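Local structure of TipC2 (Streptococcus intermedius B196, 6DHX) at residues 157-161 against 162-166. The protein is an immunity protein that probably protects its producer by recognising an antibacterial toxin exported by the type VII secretion system. Numbering follows the deposited sequence.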
ATOM      1  N   HIS A 157       0.950 -13.200  -1.985  1.00 30.53           N
ATOM      2  CA  HIS A 157       0.063 -12.217  -1.360  1.00 32.77           C
ATOM      3  C   HIS A 157       0.195 -10.858  -2.041  1.00 32.87           C
ATOM      4  O   HIS A 157      -0.809 -10.187  -2.335  1.00 26.32           O
ATOM      5  CB  HIS A 157       0.369 -12.084   0.144  1.00 28.18           C
ATOM      6  CG  HIS A 157      -0.036 -13.285   0.952  1.00 35.26           C
ATOM      7  ND1 HIS A 157      -1.307 -13.810   0.915  1.00 42.02           N
ATOM      8  CD2 HIS A 157       0.669 -14.066   1.806  1.00 40.78           C
ATOM      9  CE1 HIS A 157      -1.367 -14.876   1.698  1.00 48.44           C
ATOM     10  NE2 HIS A 157      -0.183 -15.048   2.260  1.00 42.19           N
ATOM     11  N   TYR A 158       1.429 -10.454  -2.322  1.00 27.82           N
ATOM     12  CA  TYR A 158       1.671  -9.189  -3.013  1.00 26.23           C
ATOM     13  C   TYR A 158       1.031  -9.196  -4.402  1.00 28.34           C
ATOM     14  O   TYR A 158       0.348  -8.242  -4.798  1.00 26.26           O
ATOM     15  CB  TYR A 158       3.191  -8.949  -3.108  1.00 27.91           C
ATOM     16  CG  TYR A 158       3.471  -7.680  -3.860  1.00 27.88           C
ATOM     17  CD1 TYR A 158       3.540  -6.473  -3.178  1.00 26.42           C
ATOM     18  CD2 TYR A 158       3.643  -7.686  -5.240  1.00 26.61           C
ATOM     19  CE1 TYR A 158       3.775  -5.285  -3.841  1.00 24.15           C
ATOM     20  CE2 TYR A 158       3.863  -6.482  -5.950  1.00 28.90           C
ATOM     21  CZ  TYR A 158       3.939  -5.285  -5.223  1.00 26.37           C
ATOM     22  OH  TYR A 158       4.164  -4.090  -5.877  1.00 28.70           O
ATOM     23  N   GLU A 159       1.224 -10.288  -5.151  1.00 27.27           N
ATOM     24  CA  GLU A 159       0.625 -10.397  -6.482  1.00 25.74           C
ATOM     25  C   GLU A 159      -0.896 -10.314  -6.390  1.00 26.28           C
ATOM     26  O   GLU A 159      -1.539  -9.633  -7.189  1.00 27.20           O
ATOM     27  CB  GLU A 159       1.063 -11.701  -7.151  1.00 28.82           C
ATOM     28  CG  GLU A 159       0.300 -12.077  -8.428  1.00 32.15           C
ATOM     29  CD  GLU A 159       0.538 -11.117  -9.588  1.00 39.38           C
ATOM     30  OE1 GLU A 159       1.575 -10.411  -9.614  1.00 36.44           O
ATOM     31  OE2 GLU A 159      -0.310 -11.107 -10.512  1.00 41.28           O
ATOM     32  N   LYS A 160      -1.476 -10.998  -5.411  1.00 29.24           N
ATOM     33  CA  LYS A 160      -2.930 -11.055  -5.308  1.00 30.08           C
ATOM     34  C   LYS A 160      -3.539  -9.703  -4.934  1.00 31.08           C
ATOM     35  O   LYS A 160      -4.559  -9.294  -5.506  1.00 30.27           O
ATOM     36  CB  LYS A 160      -3.302 -12.109  -4.272  1.00 31.60           C
ATOM     37  CG  LYS A 160      -4.814 -12.318  -4.154  1.00 37.08           C
ATOM     38  CD  LYS A 160      -5.045 -13.424  -3.099  1.00 49.58           C
ATOM     39  CE  LYS A 160      -6.491 -13.458  -2.629  1.00 60.71           C
ATOM     40  NZ  LYS A 160      -7.432 -13.607  -3.767  1.00 67.57           N
ATOM     41  N   ILE A 161      -2.950  -9.016  -3.961  1.00 25.44           N
ATOM     42  CA  ILE A 161      -3.555  -7.792  -3.452  1.00 25.17           C
ATOM     43  C   ILE A 161      -3.040  -6.568  -4.173  1.00 24.76           C
ATOM     44  O   ILE A 161      -3.833  -5.689  -4.539  1.00 24.75           O
ATOM     45  CB  ILE A 161      -3.328  -7.657  -1.932  1.00 24.93           C
ATOM     46  CG1 ILE A 161      -3.941  -8.861  -1.198  1.00 29.80           C
ATOM     47  CG2 ILE A 161      -3.877  -6.275  -1.433  1.00 20.67           C
ATOM     48  CD1 ILE A 161      -5.467  -9.044  -1.432  1.00 31.46           C
ATOM     49  N   VAL A 162      -1.718  -6.414  -4.309  1.00 24.87           N
ATOM     50  CA  VAL A 162      -1.240  -5.180  -4.950  1.00 25.37           C
ATOM     51  C   VAL A 162      -1.484  -5.235  -6.455  1.00 25.04           C
ATOM     52  O   VAL A 162      -2.007  -4.289  -7.041  1.00 24.37           O
ATOM     53  CB  VAL A 162       0.242  -4.891  -4.648  1.00 25.02           C
ATOM     54  CG1 VAL A 162       0.727  -3.617  -5.455  1.00 22.28           C
ATOM     55  CG2 VAL A 162       0.442  -4.631  -3.141  1.00 26.77           C
ATOM     56  N   ASN A 163      -1.047  -6.319  -7.113  1.00 24.48           N
ATOM     57  CA  ASN A 163      -1.159  -6.301  -8.573  1.00 25.14           C
ATOM     58  C   ASN A 163      -2.583  -6.573  -9.048  1.00 32.39           C
ATOM     59  O   ASN A 163      -3.129  -5.816  -9.861  1.00 31.84           O
ATOM     60  CB  ASN A 163      -0.173  -7.307  -9.173  1.00 28.71           C
ATOM     61  CG  ASN A 163       1.258  -6.784  -9.099  1.00 26.52           C
ATOM     62  OD1 ASN A 163       1.470  -5.574  -8.970  1.00 27.52           O
ATOM     63  ND2 ASN A 163       2.229  -7.669  -9.203  1.00 25.98           N
ATOM     64  N   GLN A 164      -3.196  -7.644  -8.558  1.00 25.49           N
ATOM     65  CA  GLN A 164      -4.476  -8.112  -9.078  1.00 25.88           C
ATOM     66  C   GLN A 164      -5.660  -7.401  -8.446  1.00 25.52           C
ATOM     67  O   GLN A 164      -6.813  -7.591  -8.885  1.00 27.72           O
ATOM     68  CB  GLN A 164      -4.600  -9.645  -8.874  1.00 30.54           C
ATOM     69  CG  GLN A 164      -3.605 -10.455  -9.740  1.00 38.13           C
ATOM     70  CD  GLN A 164      -3.482  -9.842 -11.135  1.00 53.76           C
ATOM     71  OE1 GLN A 164      -4.495  -9.572 -11.801  1.00 55.09           O
ATOM     72  NE2 GLN A 164      -2.248  -9.574 -11.562  1.00 55.20           N
ATOM     73  N   LYS A 165      -5.426  -6.552  -7.456  1.00 25.09           N
ATOM     74  CA  LYS A 165      -6.545  -5.846  -6.865  1.00 27.85           C
ATOM     75  C   LYS A 165      -6.298  -4.340  -6.904  1.00 23.81           C
ATOM     76  O   LYS A 165      -6.988  -3.625  -7.661  1.00 25.84           O
ATOM     77  CB  LYS A 165      -6.811  -6.345  -5.438  1.00 29.13           C
ATOM     78  CG  LYS A 165      -8.110  -5.826  -4.816  1.00 35.10           C
ATOM     79  CD  LYS A 165      -8.400  -6.633  -3.540  1.00 35.77           C
ATOM     80  CE  LYS A 165      -9.659  -6.166  -2.858  1.00 29.81           C
ATOM     81  NZ  LYS A 165     -10.892  -6.412  -3.697  1.00 34.08           N
ATOM     82  N   VAL A 166      -5.323  -3.837  -6.145  1.00 21.39           N
ATOM     83  CA  VAL A 166      -5.142  -2.378  -6.050  1.00 21.39           C
ATOM     84  C   VAL A 166      -4.780  -1.783  -7.404  1.00 23.62           C
ATOM     85  O   VAL A 166      -5.377  -0.787  -7.843  1.00 20.15           O
ATOM     86  CB  VAL A 166      -4.064  -2.015  -5.012  1.00 20.92           C
ATOM     87  CG1 VAL A 166      -3.801  -0.480  -5.051  1.00 22.14           C
ATOM     88  CG2 VAL A 166      -4.476  -2.497  -3.595  1.00 23.20           C
TER
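Midway along helix 151-173, which packs across the largely antiparallel sheet, Glu-159 meets both Asn-163 and Gln-164 in a run of wider pi-type turns. The carboxylate of Glu-159 is shared by two side-chain amides: Asn-163 ND2 gives an almost straight hydrogen bond to OE1 (2.8 Å, 176°), and Gln-164 NE2 gives a more bent one to OE2 (2.7 Å). Both donors meet their oxygens from above the carboxylate plane, although OE1 lies in the amide plane of Asn-163. A bend at chi2 (66°) turns the Glu-159 carboxylate so that each oxygen faces one of the two amides. Asn-163 also uses its other end, OD1, which is hydrogen-bonded to Tyr-183 OH; the same hydroxyl bonds to Tyr-158 OH, so both polar ends of this buried amide have partners and its orientation is set. The amide stands nearly perpendicular to the Tyr-158 ring, with ND2 3.8 Å from CE2. Val-162 covers one face of that ring: CB makes a CH-pi contact 3.8 Å from the centroid, CG2 reaches CE1 at 3.5 Å, and CG1 lies by CZ and OH. Lys-119 adds a cation-pi contact to the tyrosine. Along the backbone, Tyr-158 O accepts the ordinary i+4 bond from Val-162 N and a weak one from Asn-163 N, whereas the bonds from Gln-164 N to Glu-159 O (2.9 Å) and from Val-166 N to Ile-161 O (2.9 Å) span five residues. Ile-161 and Val-162 meet Phe-94 of the sheet, while Val-166 rests on Ile-79 and Tyr-65. Repeated i to i+5 backbone bonds within an otherwise alpha-helical segment mark a pi-type widening, here in an amphipathic helix laid on a beta sheet.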